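Local coordinates for reticulocyte binding protein (Streptococcus agalactiae COH1, PDB 3FAW), which probably hydrolyses alpha-1,6 linkages in pullulan and related alpha-glucans, as a secreted, cell-wall-anchored pullulanase with a TIM-barrel catalytic domain, at residues Gln306-Thr311 and Gly696-Arg701; Ser687-Ala692 and Asp779-Gly784; Lys263-Ala268 and Pro563-Gln568. All blocks are in the same frame, centred on the assembly; numbering follows the deposited sequence.

Contact 1 (Gln306-Thr311 and Gly696-Arg701). With CA (calcium ion), chain C.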
loop_
_atom_site.group_PDB
_atom_site.type_symbol
_atom_site.label_atom_id
_atom_site.label_comp_id
_atom_site.label_asym_id
_atom_site.label_seq_id
_atom_site.Cartn_x
_atom_site.Cartn_y
_atom_site.Cartn_z
ATOM N N GLN A 306 17.369 -4.089 -13.367
ATOM C CA GLN A 306 18.756 -3.864 -12.951
ATOM C C GLN A 306 19.404 -2.799 -13.842
ATOM O O GLN A 306 20.054 -1.877 -13.346
ATOM C CB GLN A 306 19.566 -5.164 -13.005
ATOM C CG GLN A 306 21.001 -5.024 -12.507
ATOM C CD GLN A 306 21.795 -6.322 -12.572
ATOM O OE1 GLN A 306 21.422 -7.268 -13.272
ATOM N NE2 GLN A 306 22.906 -6.365 -11.843
ATOM N N LYS A 307 19.219 -2.931 -15.153
ATOM C CA LYS A 307 19.739 -1.954 -16.112
ATOM C C LYS A 307 19.056 -0.594 -15.948
ATOM O O LYS A 307 19.719 0.441 -15.974
ATOM C CB LYS A 307 19.561 -2.452 -17.548
ATOM C CG LYS A 307 20.422 -3.657 -17.916
ATOM C CD LYS A 307 19.959 -4.271 -19.239
ATOM C CE LYS A 307 20.879 -5.399 -19.706
ATOM N NZ LYS A 307 20.693 -6.661 -18.929
ATOM N N LEU A 308 17.735 -0.603 -15.776
ATOM C CA LEU A 308 16.965 0.629 -15.575
ATOM C C LEU A 308 17.555 1.486 -14.457
ATOM O O LEU A 308 17.627 2.713 -14.587
ATOM C CB LEU A 308 15.494 0.312 -15.275
ATOM C CG LEU A 308 14.555 1.516 -15.108
ATOM C CD1 LEU A 308 14.655 2.461 -16.308
ATOM C CD2 LEU A 308 13.109 1.066 -14.890
ATOM N N GLY A 309 17.953 0.832 -13.363
ATOM C CA GLY A 309 18.742 1.461 -12.300
ATOM C C GLY A 309 18.021 1.720 -10.986
ATOM O O GLY A 309 18.589 2.327 -10.080
ATOM N N VAL A 310 16.774 1.273 -10.878
ATOM C CA VAL A 310 16.001 1.439 -9.648
ATOM C C VAL A 310 16.660 0.659 -8.512
ATOM O O VAL A 310 17.344 -0.341 -8.751
ATOM C CB VAL A 310 14.534 0.972 -9.824
ATOM C CG1 VAL A 310 13.828 1.826 -10.870
ATOM C CG2 VAL A 310 14.474 -0.514 -10.197
ATOM N N THR A 311 16.472 1.128 -7.283
ATOM C CA THR A 311 17.066 0.475 -6.110
ATOM C C THR A 311 16.108 -0.546 -5.494
ATOM O O THR A 311 16.537 -1.616 -5.053
ATOM C CB THR A 311 17.461 1.501 -5.025
ATOM O OG1 THR A 311 16.287 2.146 -4.505
ATOM C CG2 THR A 311 18.412 2.545 -5.595
ATOM N N GLY A 696 18.825 7.027 -17.965
ATOM C CA GLY A 696 19.919 7.983 -17.773
ATOM C C GLY A 696 19.697 8.988 -16.651
ATOM O O GLY A 696 20.648 9.431 -16.007
ATOM N N LEU A 697 18.441 9.366 -16.430
ATOM C CA LEU A 697 18.082 10.244 -15.317
ATOM C C LEU A 697 18.266 9.534 -13.972
ATOM O O LEU A 697 18.631 10.166 -12.982
ATOM C CB LEU A 697 16.637 10.745 -15.461
ATOM C CG LEU A 697 16.382 11.770 -16.568
ATOM C CD1 LEU A 697 14.888 12.014 -16.755
ATOM C CD2 LEU A 697 17.115 13.078 -16.271
ATOM N N ILE A 698 18.025 8.227 -13.937
ATOM C CA ILE A 698 18.251 7.447 -12.718
ATOM C C ILE A 698 19.749 7.367 -12.396
ATOM O O ILE A 698 20.142 7.512 -11.240
ATOM C CB ILE A 698 17.644 6.029 -12.799
ATOM C CG1 ILE A 698 16.112 6.103 -12.863
ATOM C CG2 ILE A 698 18.064 5.197 -11.571
ATOM C CD1 ILE A 698 15.449 4.803 -13.281
ATOM N N THR A 699 20.573 7.150 -13.421
ATOM C CA THR A 699 22.031 7.123 -13.257
ATOM C C THR A 699 22.536 8.451 -12.695
ATOM O O THR A 699 23.280 8.473 -11.715
ATOM C CB THR A 699 22.749 6.842 -14.591
ATOM O OG1 THR A 699 22.283 5.605 -15.138
ATOM C CG2 THR A 699 24.272 6.778 -14.401
ATOM N N LEU A 700 22.124 9.552 -13.318
ATOM C CA LEU A 700 22.456 10.890 -12.826
ATOM C C LEU A 700 22.120 11.032 -11.340
ATOM O O LEU A 700 22.972 11.420 -10.537
ATOM C CB LEU A 700 21.719 11.961 -13.639
ATOM C CG LEU A 700 21.858 13.416 -13.180
ATOM C CD1 LEU A 700 23.323 13.821 -13.047
ATOM C CD2 LEU A 700 21.118 14.347 -14.134
ATOM N N ARG A 701 20.885 10.703 -10.978
ATOM C CA ARG A 701 20.423 10.831 -9.590
ATOM C C ARG A 701 21.317 10.082 -8.599
ATOM O O ARG A 701 21.676 10.625 -7.561
ATOM C CB ARG A 701 18.978 10.341 -9.450
ATOM C CG ARG A 701 18.439 10.447 -8.034
ATOM C CD ARG A 701 16.943 10.185 -7.953
ATOM N NE ARG A 701 16.438 10.448 -6.607
ATOM C CZ ARG A 701 16.246 11.664 -6.091
ATOM N NH1 ARG A 701 16.491 12.756 -6.804
ATOM N NH2 ARG A 701 15.792 11.788 -4.852
HETATM CA CA CA C . 21.724 1.603 -15.908
HETATM O O HOH W 1 21.826 0.435 -13.827
HETATM O O HOH W 2 20.260 3.615 -15.118
HETATM O O HOH W 3 23.043 3.061 -14.528
HETATM O O HOH W 4 20.984 1.889 -18.214
#
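Helix 302-308 ends against the flank of helix 685-703 where Gly309, which leaves helical geometry with a positive phi of 109°, brings its CA to 6.0 Å from that of Ile698. Ile698 carries nearly all of the contact from its own helix. Its CG2 branch, set anti to the backbone N, rests on the Gly309 peptide, 3.3 Å from Gly309 O. Its other branch, CG1, lies beside the backbone N and ends in CD1, which meets Leu308 O at 3.3 Å and lies 3.9 Å from Leu308 CG. The two side chains cross at about a right angle, while Val310 CG1 makes a looser apolar contact with the same methyl. Within the TIM barrel, helix 302-308 connects the first two parallel strands, whereas helix 685-703 follows the eighth and precedes the C-terminal beta domain. Strand 269-273 lies behind the joint, with Tyr271 touching both Leu308 and Val310, and Leu609 of helix 590-609 packs on Ile698. Beside this apolar patch the polar atoms gather round a calcium ion, which Lys307 O binds directly at 2.3 Å. Water 2, a metal ligand, donates to Leu308 O, and water 3, another ligand, is hydrogen-bonded to Thr699 OG1 at 2.7 Å. The second helix thus reaches the ion through a water, and Arg702 from that helix also hydrogen-bonds Gly309 O.

Contact 2 (Ser687-Ala692 and Asp779-Gly784)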
loop_
_atom_site.group_PDB
_atom_site.type_symbol
_atom_site.label_atom_id
_atom_site.label_comp_id
_atom_site.label_asym_id
_atom_site.label_seq_id
_atom_site.Cartn_x
_atom_site.Cartn_y
_atom_site.Cartn_z
ATOM N N SER A 687 8.956 5.594 -27.608
ATOM C CA SER A 687 8.870 5.056 -26.249
ATOM C C SER A 687 10.207 4.501 -25.751
ATOM O O SER A 687 10.510 4.589 -24.561
ATOM C CB SER A 687 7.784 3.976 -26.164
ATOM O OG SER A 687 8.080 2.881 -27.010
ATOM N N THR A 688 11.002 3.934 -26.655
ATOM C CA THR A 688 12.336 3.438 -26.304
ATOM C C THR A 688 13.319 4.592 -26.049
ATOM O O THR A 688 14.196 4.486 -25.190
ATOM C CB THR A 688 12.903 2.455 -27.367
ATOM O OG1 THR A 688 12.891 3.056 -28.670
ATOM C CG2 THR A 688 12.075 1.172 -27.394
ATOM N N LYS A 689 13.165 5.693 -26.783
ATOM C CA LYS A 689 13.938 6.910 -26.502
ATOM C C LYS A 689 13.594 7.461 -25.120
ATOM O O LYS A 689 14.476 7.892 -24.377
ATOM C CB LYS A 689 13.686 7.983 -27.564
ATOM C CG LYS A 689 14.483 9.275 -27.348
ATOM C CD LYS A 689 14.400 10.190 -28.564
ATOM C CE LYS A 689 15.138 11.493 -28.333
ATOM N NZ LYS A 689 14.968 12.441 -29.467
ATOM N N THR A 690 12.305 7.442 -24.789
ATOM C CA THR A 690 11.824 7.893 -23.489
ATOM C C THR A 690 12.346 7.012 -22.346
ATOM O O THR A 690 12.705 7.526 -21.288
ATOM C CB THR A 690 10.281 7.944 -23.459
ATOM O OG1 THR A 690 9.823 8.955 -24.366
ATOM C CG2 THR A 690 9.763 8.255 -22.061
ATOM N N GLN A 691 12.409 5.699 -22.565
ATOM C CA GLN A 691 12.882 4.781 -21.525
ATOM C C GLN A 691 14.397 4.905 -21.311
ATOM O O GLN A 691 14.873 4.825 -20.171
ATOM C CB GLN A 691 12.421 3.333 -21.800
ATOM C CG GLN A 691 13.447 2.391 -22.398
ATOM C CD GLN A 691 14.413 1.826 -21.370
ATOM O OE1 GLN A 691 14.012 1.332 -20.316
ATOM N NE2 GLN A 691 15.692 1.878 -21.688
ATOM N N ALA A 692 15.141 5.114 -22.399
ATOM C CA ALA A 692 16.582 5.361 -22.317
ATOM C C ALA A 692 16.855 6.704 -21.642
ATOM O O ALA A 692 17.834 6.855 -20.916
ATOM C CB ALA A 692 17.217 5.321 -23.715
ATOM N N ASP A 779 20.203 16.748 -22.335
ATOM C CA ASP A 779 19.660 17.653 -23.351
ATOM C C ASP A 779 18.301 17.137 -23.834
ATOM O O ASP A 779 17.671 16.334 -23.146
ATOM C CB ASP A 779 20.681 17.874 -24.488
ATOM C CG ASP A 779 20.797 16.696 -25.443
ATOM O OD1 ASP A 779 20.192 15.634 -25.199
ATOM O OD2 ASP A 779 21.509 16.844 -26.460
ATOM N N ALA A 780 17.846 17.600 -24.997
ATOM C CA ALA A 780 16.539 17.206 -25.531
ATOM C C ALA A 780 16.466 15.732 -25.956
ATOM O O ALA A 780 15.379 15.141 -25.970
ATOM C CB ALA A 780 16.161 18.109 -26.701
ATOM N N ASP A 781 17.613 15.145 -26.303
ATOM C CA ASP A 781 17.662 13.784 -26.853
ATOM C C ASP A 781 18.117 12.703 -25.873
ATOM O O ASP A 781 17.684 11.550 -25.974
ATOM C CB ASP A 781 18.588 13.746 -28.069
ATOM C CG ASP A 781 18.036 14.510 -29.254
ATOM O OD1 ASP A 781 16.797 14.577 -29.410
ATOM O OD2 ASP A 781 18.850 15.033 -30.037
ATOM N N GLN A 782 19.003 13.062 -24.949
ATOM C CA GLN A 782 19.644 12.066 -24.094
ATOM C C GLN A 782 19.912 12.571 -22.690
ATOM O O GLN A 782 20.008 13.774 -22.448
ATOM C CB GLN A 782 20.957 11.585 -24.726
ATOM C CG GLN A 782 22.024 12.662 -24.870
ATOM C CD GLN A 782 23.209 12.199 -25.698
ATOM O OE1 GLN A 782 23.354 12.583 -26.859
ATOM N NE2 GLN A 782 24.058 11.368 -25.107
ATOM N N ALA A 783 20.045 11.619 -21.774
ATOM C CA ALA A 783 20.306 11.900 -20.373
ATOM C C ALA A 783 21.377 10.944 -19.849
ATOM O O ALA A 783 21.468 9.793 -20.286
ATOM C CB ALA A 783 19.032 11.758 -19.572
ATOM N N GLY A 784 22.187 11.434 -18.916
ATOM C CA GLY A 784 23.249 10.632 -18.316
ATOM C C GLY A 784 24.219 11.478 -17.522
ATOM O O GLY A 784 23.880 12.579 -17.091
HETATM O O HOH W 5 17.220 9.157 -24.602
HETATM O O HOH W 6 19.237 8.880 -22.821
#
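Lys689 and Asp781 form a salt bridge between helix 685-703 and the loop that follows strand 775-778, with Lys689 NZ 2.8 Å from Asp781 OD1. The ammonium comes to this oxygen from above the carboxylate, 39° out of its plane. With CG anti to the backbone N (chi1 -179°) and the chain extended beyond it, the lysine spans the gap between the backbones at full stretch. On the way its CE passes 3.5 Å from Asp781 O, so aliphatic chain and ammonium both lie along the same residue. Backbone groups face each other across water rather than directly. Water 5 lies within hydrogen-bonding distance of both Lys689 O and Asp781 O, though other acceptors compete for its protons. One turn further along the helix, water 6 accepts from Ala783 N at 3.0 Å and makes a weak bond to Ala692 O.

Behind this layer, Asp779 holds the loop in shape. Its OD1 takes two backbone N-H groups, Gln782 N nearly along the C-O direction and Asp781 N from 59° above the carboxylate plane, each at 2.8 Å. Asp779 N in turn donates to Gln782 O, and OD2 accepts from Arg792 N across the loop. Asp779 O is also bonded by Tyr693 OH, a second tie to the helix. Asp781, the salt-bridge partner, is therefore carried on an Asx turn, at a surface joint between helix 685-703, which follows the barrel strands in the chain, and the antiparallel sheet of the C-terminal domain.

Contact 3 (Lys263-Ala268 and Pro563-Gln568). With CA (calcium ion), chain E.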
loop_
_atom_site.group_PDB
_atom_site.type_symbol
_atom_site.label_atom_id
_atom_site.label_comp_id
_atom_site.label_asym_id
_atom_site.label_seq_id
_atom_site.Cartn_x
_atom_site.Cartn_y
_atom_site.Cartn_z
ATOM N N LYS A 263 22.335 4.742 1.854
ATOM C CA LYS A 263 22.598 5.156 3.236
ATOM C C LYS A 263 21.356 5.674 3.961
ATOM O O LYS A 263 21.449 6.140 5.097
ATOM C CB LYS A 263 23.674 6.241 3.254
ATOM C CG LYS A 263 24.999 5.812 2.655
ATOM C CD LYS A 263 26.002 6.944 2.689
ATOM C CE LYS A 263 27.285 6.562 1.974
ATOM N NZ LYS A 263 28.199 7.725 1.831
ATOM N N GLY A 264 20.199 5.593 3.315
ATOM C CA GLY A 264 18.979 6.150 3.890
ATOM C C GLY A 264 17.825 6.205 2.910
ATOM O O GLY A 264 17.998 5.987 1.717
ATOM N N ARG A 265 16.643 6.509 3.434
ATOM C CA ARG A 265 15.409 6.546 2.635
ATOM C C ARG A 265 15.459 7.540 1.455
ATOM O O ARG A 265 14.808 7.326 0.436
ATOM C CB ARG A 265 14.193 6.812 3.540
ATOM C CG ARG A 265 14.279 8.085 4.378
ATOM C CD ARG A 265 13.189 8.133 5.447
ATOM N NE ARG A 265 13.261 9.380 6.211
ATOM C CZ ARG A 265 12.251 9.941 6.875
ATOM N NH1 ARG A 265 11.045 9.381 6.893
ATOM N NH2 ARG A 265 12.446 11.089 7.522
ATOM N N GLN A 266 16.255 8.600 1.586
ATOM C CA GLN A 266 16.456 9.571 0.502
ATOM C C GLN A 266 17.267 9.023 -0.692
ATOM O O GLN A 266 17.266 9.626 -1.765
ATOM C CB GLN A 266 17.092 10.866 1.046
ATOM C CG GLN A 266 18.595 10.799 1.398
ATOM C CD GLN A 266 18.898 10.115 2.731
ATOM O OE1 GLN A 266 18.022 9.953 3.583
ATOM N NE2 GLN A 266 20.154 9.719 2.912
ATOM N N ASP A 267 17.957 7.897 -0.504
ATOM C CA ASP A 267 18.704 7.240 -1.587
ATOM C C ASP A 267 17.862 6.234 -2.389
ATOM O O ASP A 267 18.321 5.715 -3.410
ATOM C CB ASP A 267 19.935 6.514 -1.028
ATOM C CG ASP A 267 20.989 7.465 -0.486
ATOM O OD1 ASP A 267 20.904 8.678 -0.745
ATOM O OD2 ASP A 267 21.912 6.989 0.202
ATOM N N ALA A 268 16.643 5.960 -1.928
ATOM C CA ALA A 268 15.772 4.990 -2.590
ATOM C C ALA A 268 15.187 5.525 -3.899
ATOM O O ALA A 268 14.736 6.672 -3.971
ATOM C CB ALA A 268 14.646 4.555 -1.653
ATOM N N PRO A 563 13.670 15.887 4.370
ATOM C CA PRO A 563 13.358 15.471 2.994
ATOM C C PRO A 563 12.890 14.016 2.871
ATOM O O PRO A 563 12.110 13.701 1.972
ATOM C CB PRO A 563 14.681 15.685 2.245
ATOM C CG PRO A 563 15.726 15.730 3.293
ATOM C CD PRO A 563 15.085 16.272 4.520
ATOM N N GLY A 564 13.355 13.153 3.774
ATOM C CA GLY A 564 12.933 11.758 3.822
ATOM C C GLY A 564 11.465 11.528 4.164
ATOM O O GLY A 564 10.948 10.420 3.965
ATOM N N ASP A 565 10.788 12.560 4.669
ATOM C CA ASP A 565 9.337 12.502 4.911
ATOM C C ASP A 565 8.513 12.427 3.629
ATOM O O ASP A 565 7.330 12.079 3.674
ATOM C CB ASP A 565 8.858 13.749 5.665
ATOM C CG ASP A 565 9.442 13.870 7.050
ATOM O OD1 ASP A 565 9.887 12.852 7.619
ATOM O OD2 ASP A 565 9.444 15.001 7.586
ATOM N N VAL A 566 9.131 12.776 2.503
ATOM C CA VAL A 566 8.418 13.003 1.252
ATOM C C VAL A 566 8.750 11.951 0.193
ATOM O O VAL A 566 9.917 11.740 -0.144
ATOM C CB VAL A 566 8.768 14.393 0.679
ATOM C CG1 VAL A 566 7.986 14.662 -0.597
ATOM C CG2 VAL A 566 8.494 15.473 1.712
ATOM N N VAL A 567 7.710 11.295 -0.319
ATOM C CA VAL A 567 7.835 10.424 -1.478
ATOM C C VAL A 567 7.367 11.202 -2.713
ATOM O O VAL A 567 6.179 11.502 -2.849
ATOM C CB VAL A 567 7.002 9.136 -1.320
ATOM C CG1 VAL A 567 7.271 8.185 -2.478
ATOM C CG2 VAL A 567 7.304 8.456 0.016
ATOM N N GLN A 568 8.309 11.533 -3.596
ATOM C CA GLN A 568 8.026 12.335 -4.795
ATOM C C GLN A 568 7.521 11.446 -5.929
ATOM O O GLN A 568 8.194 10.490 -6.324
ATOM C CB GLN A 568 9.285 13.068 -5.274
ATOM C CG GLN A 568 9.999 13.921 -4.220
ATOM C CD GLN A 568 9.332 15.268 -3.971
ATOM O OE1 GLN A 568 8.123 15.418 -4.126
ATOM N NE2 GLN A 568 10.127 16.252 -3.567
HETATM CA CA CA E . 9.717 14.372 9.910
HETATM O O HOH W 7 8.772 10.283 8.602
HETATM O O HOH W 8 16.466 12.510 4.651
HETATM O O HOH W 9 9.925 14.855 12.259
#
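Arg265 lays its guanidinium across the Gly564-Asp565 peptide; Arg265 and Gly564 bury the most surface in the contact. With CG between the backbone N and the carbonyl carbon (chi1 56°) and the chain extended from there to NE, the side chain runs directly over the glycine. NE comes within 3.4 Å of Gly564 CA, close enough to show how the bare alpha carbon admits the arginine. Gly564 O sits over the guanidinium face, 3.0 Å above its plane, in a face contact whose angles are too poor for a hydrogen bond. Asp565 N lies over that face too. At the far end NH2 turns to Asp565 and donates to OD1 at 3.1 Å in a salt bridge, the two planes standing 79° apart. Water 7, in the guanidinium plane, accepts from NH1 and also lies within hydrogen-bonding distance of OD1.

Both carboxylate oxygens of Asp565 hold a calcium ion, OD2 at 2.4 Å and OD1 at 2.8 Å. Arg265 is thus a second-shell residue, and its charge would be expected to offset some of the negative charge gathered there. Ser562 N steadies OD2. Met507, Thr510, Asp511 and Asp561 complete the protein side of this calcium site, built from the loops leading into two neighbouring strands, 513-516 and 566-568, at the N-terminal end of the (beta/alpha)8 barrel.

Helix 685-703 is the common element of contacts 1 and 2, whose centres are 12 Å apart: one side of it meets the barrel helix and the other the C-terminal domain. They touch where Ala783 CB lies 4.0 Å from Leu697 N. Contacts 1 and 3, 16 Å apart between centres, meet as two neighbouring barrel strands begin, with Thr311 OG1 3.5 Å from Ala268 CA. Contacts 2 and 3 are separate, about 16 Å between nearest atoms. Contacts 1 and 3 each have their own calcium ion. In TIM-barrel glycosidases catalysis takes place at the C-terminal ends of the strands, so contact 3 belongs to the opposite end.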